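Local coordinates for protein tyrocidine synthetase 3 (Brevibacillus brevis, PDB 2JGP) that helps form peptide bonds in the nonribosomal assembly of the antibiotic tyrocidine, here as a bidomain of a peptidyl carrier and the condensation domain that follows it, at residues K312-G317 / T501-I506; Q320-T325 / Y330-A335. All coordinates share one frame; numbering follows the deposited sequence.

In the fold
Both interactions lie in the condensation domain and share helix 312-325, whose first half faces helix 489-508 in interaction 1 and whose later part faces helix 329-345 in interaction 2. Their centres are about 11 Å apart. In chain order the segments run 312-317, 320-325, 330-335, 501-506, so interaction 2, a local packing of consecutive helices, is nested within the long loop that interaction 1 closes between segments whose nearest ends are 184 residues apart. The shared helix 312-325 joins the two. The result is three helices that pack against one another in the C-terminal half of the domain, partly open at interaction 1 and buried at interaction 2.

Interaction 1: residues K312-G317 / T501-I506; sequences KALTEG and TIAASI
Leu314 rests on Ala503 and Ala504 in a small apolar helix-helix contact, where helix 312-325 meets helix 489-508 in the C-terminal half of the condensation domain, a fold of the chloramphenicol acetyltransferase type. A single long side chain spans the gap toward two short ones. Its CG stands anti to the backbone N (chi1 -177°), which carries the two methyl groups out toward the other helix. A branched, flexible residue suits this place because its methyls find different partners: CD2 meets CB of Ala503 at 4.1 Å, while CD1 lies against the main chain itself, 3.9 Å from C of Ala503. Alanine suits the receiving side, since its lone methyl lets another side chain reach the helix backbone, and the nearest CA atoms, those of Leu314 and Ala504, are 6.5 Å apart. Ala503 is buried whereas Ala504 is exposed, so the contact runs from the interior to the surface. Inward of it, Ile502 turns to Val339 and Leu340 of helix 329-345. On the side of 501-506 turned away from Leu314, Ser505 OG bonds back to Thr501 O at 2.8 Å, on the opposite face of that carbonyl from Ser505 N, so one oxygen takes two bonds. The closest approach across the helices is from Leu314 CD1 to Ala504, 3.8 Å from both its N and its CA.

Interaction 2: residues Q320-T325 / Y330-A335; sequences QLAQAT and YMVLLA
No ring or side-chain amide enters the contact of Val332 with Leu321 and Ala322, which is made wholly of aliphatic groups; the one aromatic ring of the two segments, that of Tyr330, leaves on the other side of its helix and meets Phe432 edge-to-face. Val332 divides its two methyls between two partners. CG1, anti to the backbone N (chi1 170°), touches CD2 of Leu321 at 3.9 Å, the two side chains meeting at a slant. CG2 sits 3.7 Å from CB of Ala322 and as near to its CA. A beta-branched residue fits well here because both methyls are fixed close to the backbone, and alanine, being small, allows the CA atoms of Ala322 and Val332 to lie 6.2 Å apart. One turn past Leu321, Thr325 OG1 bonds to Leu321 O at 2.7 Å, tilted 27° from the carbonyl plane; it also bonds to Thr327 OG1, connecting this end of the segment to the link between the helices. This buried packing of two consecutive helices fits between its neighbours: Leu333 touches Phe499 of helix 489-508, Thr325 and Ala335 touch Leu391 of helix 387-403, and on strand 430-435 Leu333 touches Phe432 and Phe434, and Leu334 touches Phe432.

Interaction 1: residues K312-G317 / T501-I506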
ATOM      1  N   LYS A 312      12.539  -3.043 -23.106  1.00 58.59           N
ATOM      2  CA  LYS A 312      12.947  -1.646 -22.916  1.00 58.42           C
ATOM      3  C   LYS A 312      12.099  -0.658 -23.711  1.00 57.95           C
ATOM      4  O   LYS A 312      11.701   0.385 -23.189  1.00 57.92           O
ATOM      5  CB  LYS A 312      14.412  -1.463 -23.314  1.00 58.69           C
ATOM      6  CG  LYS A 312      15.378  -2.102 -22.359  1.00 59.57           C
ATOM      7  CD  LYS A 312      16.815  -1.879 -22.775  1.00 60.66           C
ATOM      8  CE  LYS A 312      17.759  -2.663 -21.875  1.00 61.41           C
ATOM      9  NZ  LYS A 312      19.174  -2.547 -22.317  1.00 62.00           N
ATOM     10  N   ALA A 313      11.841  -0.982 -24.975  1.00 57.48           N
ATOM     11  CA  ALA A 313      11.151  -0.066 -25.883  1.00 57.13           C
ATOM     12  C   ALA A 313       9.741   0.254 -25.396  1.00 56.89           C
ATOM     13  O   ALA A 313       9.343   1.417 -25.355  1.00 56.55           O
ATOM     14  CB  ALA A 313      11.103  -0.654 -27.286  1.00 57.06           C
ATOM     15  N   LEU A 314       8.991  -0.782 -25.031  1.00 56.53           N
ATOM     16  CA  LEU A 314       7.622  -0.599 -24.537  1.00 56.56           C
ATOM     17  C   LEU A 314       7.578   0.134 -23.198  1.00 56.78           C
ATOM     18  O   LEU A 314       6.710   0.994 -22.974  1.00 56.64           O
ATOM     19  CB  LEU A 314       6.919  -1.950 -24.403  1.00 56.33           C
ATOM     20  CG  LEU A 314       5.455  -1.920 -23.961  1.00 56.13           C
ATOM     21  CD1 LEU A 314       4.618  -0.967 -24.808  1.00 55.91           C
ATOM     22  CD2 LEU A 314       4.895  -3.339 -24.020  1.00 55.56           C
ATOM     23  N   THR A 315       8.503  -0.213 -22.307  1.00 56.85           N
ATOM     24  CA  THR A 315       8.614   0.462 -21.013  1.00 57.22           C
ATOM     25  C   THR A 315       8.790   1.965 -21.199  1.00 57.50           C
ATOM     26  O   THR A 315       8.139   2.757 -20.525  1.00 57.72           O
ATOM     27  CB  THR A 315       9.791  -0.097 -20.180  1.00 57.24           C
ATOM     28  OG1 THR A 315       9.569  -1.488 -19.928  1.00 56.81           O
ATOM     29  CG2 THR A 315       9.921   0.640 -18.843  1.00 57.51           C
ATOM     30  N   GLU A 316       9.657   2.346 -22.130  1.00 57.92           N
ATOM     31  CA  GLU A 316       9.904   3.756 -22.423  1.00 58.27           C
ATOM     32  C   GLU A 316       8.665   4.428 -23.022  1.00 57.94           C
ATOM     33  O   GLU A 316       8.338   5.557 -22.672  1.00 58.15           O
ATOM     34  CB  GLU A 316      11.088   3.895 -23.375  1.00 58.72           C
ATOM     35  CG  GLU A 316      11.590   5.311 -23.508  1.00 60.61           C
ATOM     36  CD  GLU A 316      12.738   5.431 -24.485  1.00 63.19           C
ATOM     37  OE1 GLU A 316      13.788   5.984 -24.091  1.00 65.92           O
ATOM     38  OE2 GLU A 316      12.592   4.975 -25.644  1.00 65.22           O
ATOM     39  N   GLY A 317       7.981   3.730 -23.925  1.00 57.60           N
ATOM     40  CA  GLY A 317       6.762   4.252 -24.531  1.00 57.32           C
ATOM     41  C   GLY A 317       5.663   4.499 -23.514  1.00 57.02           C
ATOM     42  O   GLY A 317       4.950   5.496 -23.594  1.00 56.30           O
ATOM     43  N   THR A 501       0.292  -6.776 -25.318  1.00 56.81           N
ATOM     44  CA  THR A 501      -0.291  -6.393 -26.601  1.00 57.18           C
ATOM     45  C   THR A 501      -1.177  -5.150 -26.428  1.00 57.03           C
ATOM     46  O   THR A 501      -1.099  -4.216 -27.221  1.00 56.68           O
ATOM     47  CB  THR A 501      -1.072  -7.554 -27.273  1.00 57.46           C
ATOM     48  OG1 THR A 501      -2.147  -7.978 -26.430  1.00 60.43           O
ATOM     49  CG2 THR A 501      -0.159  -8.741 -27.530  1.00 56.09           C
ATOM     50  N   ILE A 502      -1.995  -5.128 -25.376  1.00 56.73           N
ATOM     51  CA  ILE A 502      -2.826  -3.960 -25.095  1.00 56.58           C
ATOM     52  C   ILE A 502      -1.933  -2.736 -24.866  1.00 56.36           C
ATOM     53  O   ILE A 502      -2.184  -1.660 -25.417  1.00 56.19           O
ATOM     54  CB  ILE A 502      -3.759  -4.195 -23.880  1.00 56.79           C
ATOM     55  CG1 ILE A 502      -4.861  -5.192 -24.244  1.00 56.83           C
ATOM     56  CG2 ILE A 502      -4.383  -2.875 -23.416  1.00 56.82           C
ATOM     57  CD1 ILE A 502      -5.569  -5.793 -23.040  1.00 57.90           C
ATOM     58  N   ALA A 503      -0.881  -2.920 -24.073  1.00 56.00           N
ATOM     59  CA  ALA A 503       0.060  -1.850 -23.756  1.00 56.03           C
ATOM     60  C   ALA A 503       0.716  -1.278 -25.013  1.00 55.95           C
ATOM     61  O   ALA A 503       0.817  -0.063 -25.167  1.00 56.18           O
ATOM     62  CB  ALA A 503       1.126  -2.355 -22.780  1.00 55.65           C
ATOM     63  N   ALA A 504       1.150  -2.158 -25.908  1.00 56.09           N
ATOM     64  CA  ALA A 504       1.784  -1.742 -27.163  1.00 56.16           C
ATOM     65  C   ALA A 504       0.823  -0.923 -28.026  1.00 56.51           C
ATOM     66  O   ALA A 504       1.199   0.116 -28.579  1.00 56.44           O
ATOM     67  CB  ALA A 504       2.285  -2.964 -27.930  1.00 56.20           C
ATOM     68  N   SER A 505      -0.421  -1.385 -28.111  1.00 57.07           N
ATOM     69  CA  SER A 505      -1.450  -0.742 -28.930  1.00 57.54           C
ATOM     70  C   SER A 505      -1.809   0.664 -28.447  1.00 57.41           C
ATOM     71  O   SER A 505      -1.967   1.581 -29.255  1.00 57.13           O
ATOM     72  CB  SER A 505      -2.714  -1.602 -28.943  1.00 57.63           C
ATOM     73  OG  SER A 505      -2.419  -2.918 -29.372  1.00 60.05           O
ATOM     74  N   ILE A 506      -1.946   0.831 -27.133  1.00 57.38           N
ATOM     75  CA  ILE A 506      -2.303   2.132 -26.567  1.00 57.53           C
ATOM     76  C   ILE A 506      -1.132   3.125 -26.636  1.00 57.62           C
ATOM     77  O   ILE A 506      -1.353   4.330 -26.746  1.00 57.18           O
ATOM     78  CB  ILE A 506      -2.889   2.025 -25.128  1.00 57.74           C
ATOM     79  CG1 ILE A 506      -1.873   1.476 -24.123  1.00 58.22           C
ATOM     80  CG2 ILE A 506      -4.129   1.144 -25.133  1.00 57.65           C
ATOM     81  CD1 ILE A 506      -0.735   2.430 -23.801  1.00 59.55           C
TER

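Interaction 2: residues Q320-T325 / Y330-A335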
ATOM      1  N   GLN A 320       6.473   7.625 -21.625  1.00 58.59           N
ATOM      2  CA  GLN A 320       6.178   8.801 -22.443  1.00 58.86           C
ATOM      3  C   GLN A 320       4.668   9.023 -22.586  1.00 58.70           C
ATOM      4  O   GLN A 320       4.213  10.166 -22.627  1.00 58.47           O
ATOM      5  CB  GLN A 320       6.843   8.690 -23.816  1.00 59.43           C
ATOM      6  CG  GLN A 320       8.370   8.703 -23.770  1.00 60.83           C
ATOM      7  CD  GLN A 320       8.971  10.099 -23.590  1.00 63.50           C
ATOM      8  OE1 GLN A 320       8.279  11.058 -23.230  1.00 65.73           O
ATOM      9  NE2 GLN A 320      10.271  10.215 -23.851  1.00 65.17           N
ATOM     10  N   LEU A 321       3.891   7.937 -22.649  1.00 58.42           N
ATOM     11  CA  LEU A 321       2.427   8.054 -22.702  1.00 58.37           C
ATOM     12  C   LEU A 321       1.889   8.715 -21.430  1.00 58.34           C
ATOM     13  O   LEU A 321       1.003   9.577 -21.488  1.00 57.95           O
ATOM     14  CB  LEU A 321       1.764   6.684 -22.897  1.00 58.49           C
ATOM     15  CG  LEU A 321       0.227   6.705 -22.883  1.00 58.39           C
ATOM     16  CD1 LEU A 321      -0.323   7.594 -23.987  1.00 58.69           C
ATOM     17  CD2 LEU A 321      -0.329   5.297 -22.989  1.00 58.40           C
ATOM     18  N   ALA A 322       2.426   8.306 -20.282  1.00 58.43           N
ATOM     19  CA  ALA A 322       2.065   8.920 -19.006  1.00 58.68           C
ATOM     20  C   ALA A 322       2.396  10.415 -19.017  1.00 58.93           C
ATOM     21  O   ALA A 322       1.573  11.245 -18.643  1.00 58.74           O
ATOM     22  CB  ALA A 322       2.782   8.229 -17.861  1.00 58.67           C
ATOM     23  N   GLN A 323       3.615  10.732 -19.451  1.00 59.21           N
ATOM     24  CA  GLN A 323       4.077  12.107 -19.594  1.00 59.96           C
ATOM     25  C   GLN A 323       3.104  12.922 -20.459  1.00 59.59           C
ATOM     26  O   GLN A 323       2.716  14.045 -20.105  1.00 59.20           O
ATOM     27  CB  GLN A 323       5.474  12.109 -20.245  1.00 60.41           C
ATOM     28  CG  GLN A 323       6.449  13.136 -19.706  1.00 62.96           C
ATOM     29  CD  GLN A 323       6.200  14.518 -20.225  1.00 65.08           C
ATOM     30  OE1 GLN A 323       7.020  15.078 -20.954  1.00 67.75           O
ATOM     31  NE2 GLN A 323       5.063  15.091 -19.856  1.00 67.67           N
ATOM     32  N   ALA A 324       2.719  12.337 -21.588  1.00 59.10           N
ATOM     33  CA  ALA A 324       1.915  13.018 -22.604  1.00 59.34           C
ATOM     34  C   ALA A 324       0.468  13.260 -22.167  1.00 59.26           C
ATOM     35  O   ALA A 324      -0.176  14.194 -22.649  1.00 59.17           O
ATOM     36  CB  ALA A 324       1.935  12.212 -23.895  1.00 59.20           C
ATOM     37  N   THR A 325      -0.035  12.415 -21.270  1.00 59.26           N
ATOM     38  CA  THR A 325      -1.439  12.464 -20.849  1.00 59.28           C
ATOM     39  C   THR A 325      -1.643  13.062 -19.459  1.00 59.86           C
ATOM     40  O   THR A 325      -2.767  13.064 -18.946  1.00 60.35           O
ATOM     41  CB  THR A 325      -2.048  11.053 -20.841  1.00 59.03           C
ATOM     42  OG1 THR A 325      -1.240  10.195 -20.028  1.00 57.49           O
ATOM     43  CG2 THR A 325      -2.141  10.500 -22.259  1.00 58.43           C
ATOM     44  N   TYR A 330       1.912   4.417 -13.103  1.00 59.65           N
ATOM     45  CA  TYR A 330       0.953   3.651 -12.317  1.00 59.32           C
ATOM     46  C   TYR A 330      -0.452   3.703 -12.920  1.00 58.73           C
ATOM     47  O   TYR A 330      -1.095   2.668 -13.103  1.00 58.26           O
ATOM     48  CB  TYR A 330       0.910   4.191 -10.880  1.00 60.20           C
ATOM     49  CG  TYR A 330      -0.025   3.446  -9.968  1.00 61.39           C
ATOM     50  CD1 TYR A 330       0.453   2.459  -9.115  1.00 63.52           C
ATOM     51  CD2 TYR A 330      -1.389   3.730  -9.951  1.00 62.63           C
ATOM     52  CE1 TYR A 330      -0.398   1.770  -8.273  1.00 64.49           C
ATOM     53  CE2 TYR A 330      -2.248   3.049  -9.117  1.00 64.20           C
ATOM     54  CZ  TYR A 330      -1.745   2.067  -8.282  1.00 64.59           C
ATOM     55  OH  TYR A 330      -2.585   1.390  -7.445  1.00 65.63           O
ATOM     56  N   MET A 331      -0.925   4.910 -13.220  1.00 57.69           N
ATOM     57  CA  MET A 331      -2.275   5.094 -13.764  1.00 57.41           C
ATOM     58  C   MET A 331      -2.450   4.469 -15.150  1.00 56.65           C
ATOM     59  O   MET A 331      -3.489   3.882 -15.441  1.00 56.61           O
ATOM     60  CB  MET A 331      -2.634   6.576 -13.837  1.00 57.23           C
ATOM     61  CG  MET A 331      -2.873   7.249 -12.488  1.00 58.15           C
ATOM     62  SD  MET A 331      -2.963   9.038 -12.713  1.00 59.18           S
ATOM     63  CE  MET A 331      -2.981   9.604 -11.006  1.00 57.88           C
ATOM     64  N   VAL A 332      -1.442   4.621 -15.999  1.00 56.28           N
ATOM     65  CA  VAL A 332      -1.476   4.074 -17.355  1.00 55.53           C
ATOM     66  C   VAL A 332      -1.615   2.552 -17.288  1.00 55.52           C
ATOM     67  O   VAL A 332      -2.481   1.962 -17.934  1.00 54.85           O
ATOM     68  CB  VAL A 332      -0.198   4.452 -18.137  1.00 55.75           C
ATOM     69  CG1 VAL A 332      -0.109   3.672 -19.458  1.00 55.50           C
ATOM     70  CG2 VAL A 332      -0.147   5.970 -18.387  1.00 54.82           C
ATOM     71  N   LEU A 333      -0.771   1.931 -16.471  1.00 55.37           N
ATOM     72  CA  LEU A 333      -0.794   0.477 -16.283  1.00 55.21           C
ATOM     73  C   LEU A 333      -2.106  -0.016 -15.657  1.00 55.22           C
ATOM     74  O   LEU A 333      -2.649  -1.047 -16.071  1.00 55.10           O
ATOM     75  CB  LEU A 333       0.388   0.038 -15.430  1.00 55.06           C
ATOM     76  CG  LEU A 333       1.777   0.328 -15.983  1.00 54.99           C
ATOM     77  CD1 LEU A 333       2.829  -0.035 -14.951  1.00 54.55           C
ATOM     78  CD2 LEU A 333       2.012  -0.409 -17.289  1.00 55.75           C
ATOM     79  N   LEU A 334      -2.612   0.707 -14.660  1.00 55.52           N
ATOM     80  CA  LEU A 334      -3.902   0.360 -14.066  1.00 55.74           C
ATOM     81  C   LEU A 334      -5.004   0.448 -15.110  1.00 55.69           C
ATOM     82  O   LEU A 334      -5.894  -0.405 -15.165  1.00 55.73           O
ATOM     83  CB  LEU A 334      -4.231   1.276 -12.880  1.00 56.12           C
ATOM     84  CG  LEU A 334      -5.596   1.064 -12.209  1.00 56.47           C
ATOM     85  CD1 LEU A 334      -5.761  -0.386 -11.716  1.00 57.15           C
ATOM     86  CD2 LEU A 334      -5.771   2.064 -11.072  1.00 57.06           C
ATOM     87  N   ALA A 335      -4.948   1.494 -15.931  1.00 55.88           N
ATOM     88  CA  ALA A 335      -5.892   1.668 -17.021  1.00 55.91           C
ATOM     89  C   ALA A 335      -5.810   0.490 -17.995  1.00 55.96           C
ATOM     90  O   ALA A 335      -6.830  -0.089 -18.356  1.00 56.60           O
ATOM     91  CB  ALA A 335      -5.625   2.991 -17.746  1.00 55.59           C
TER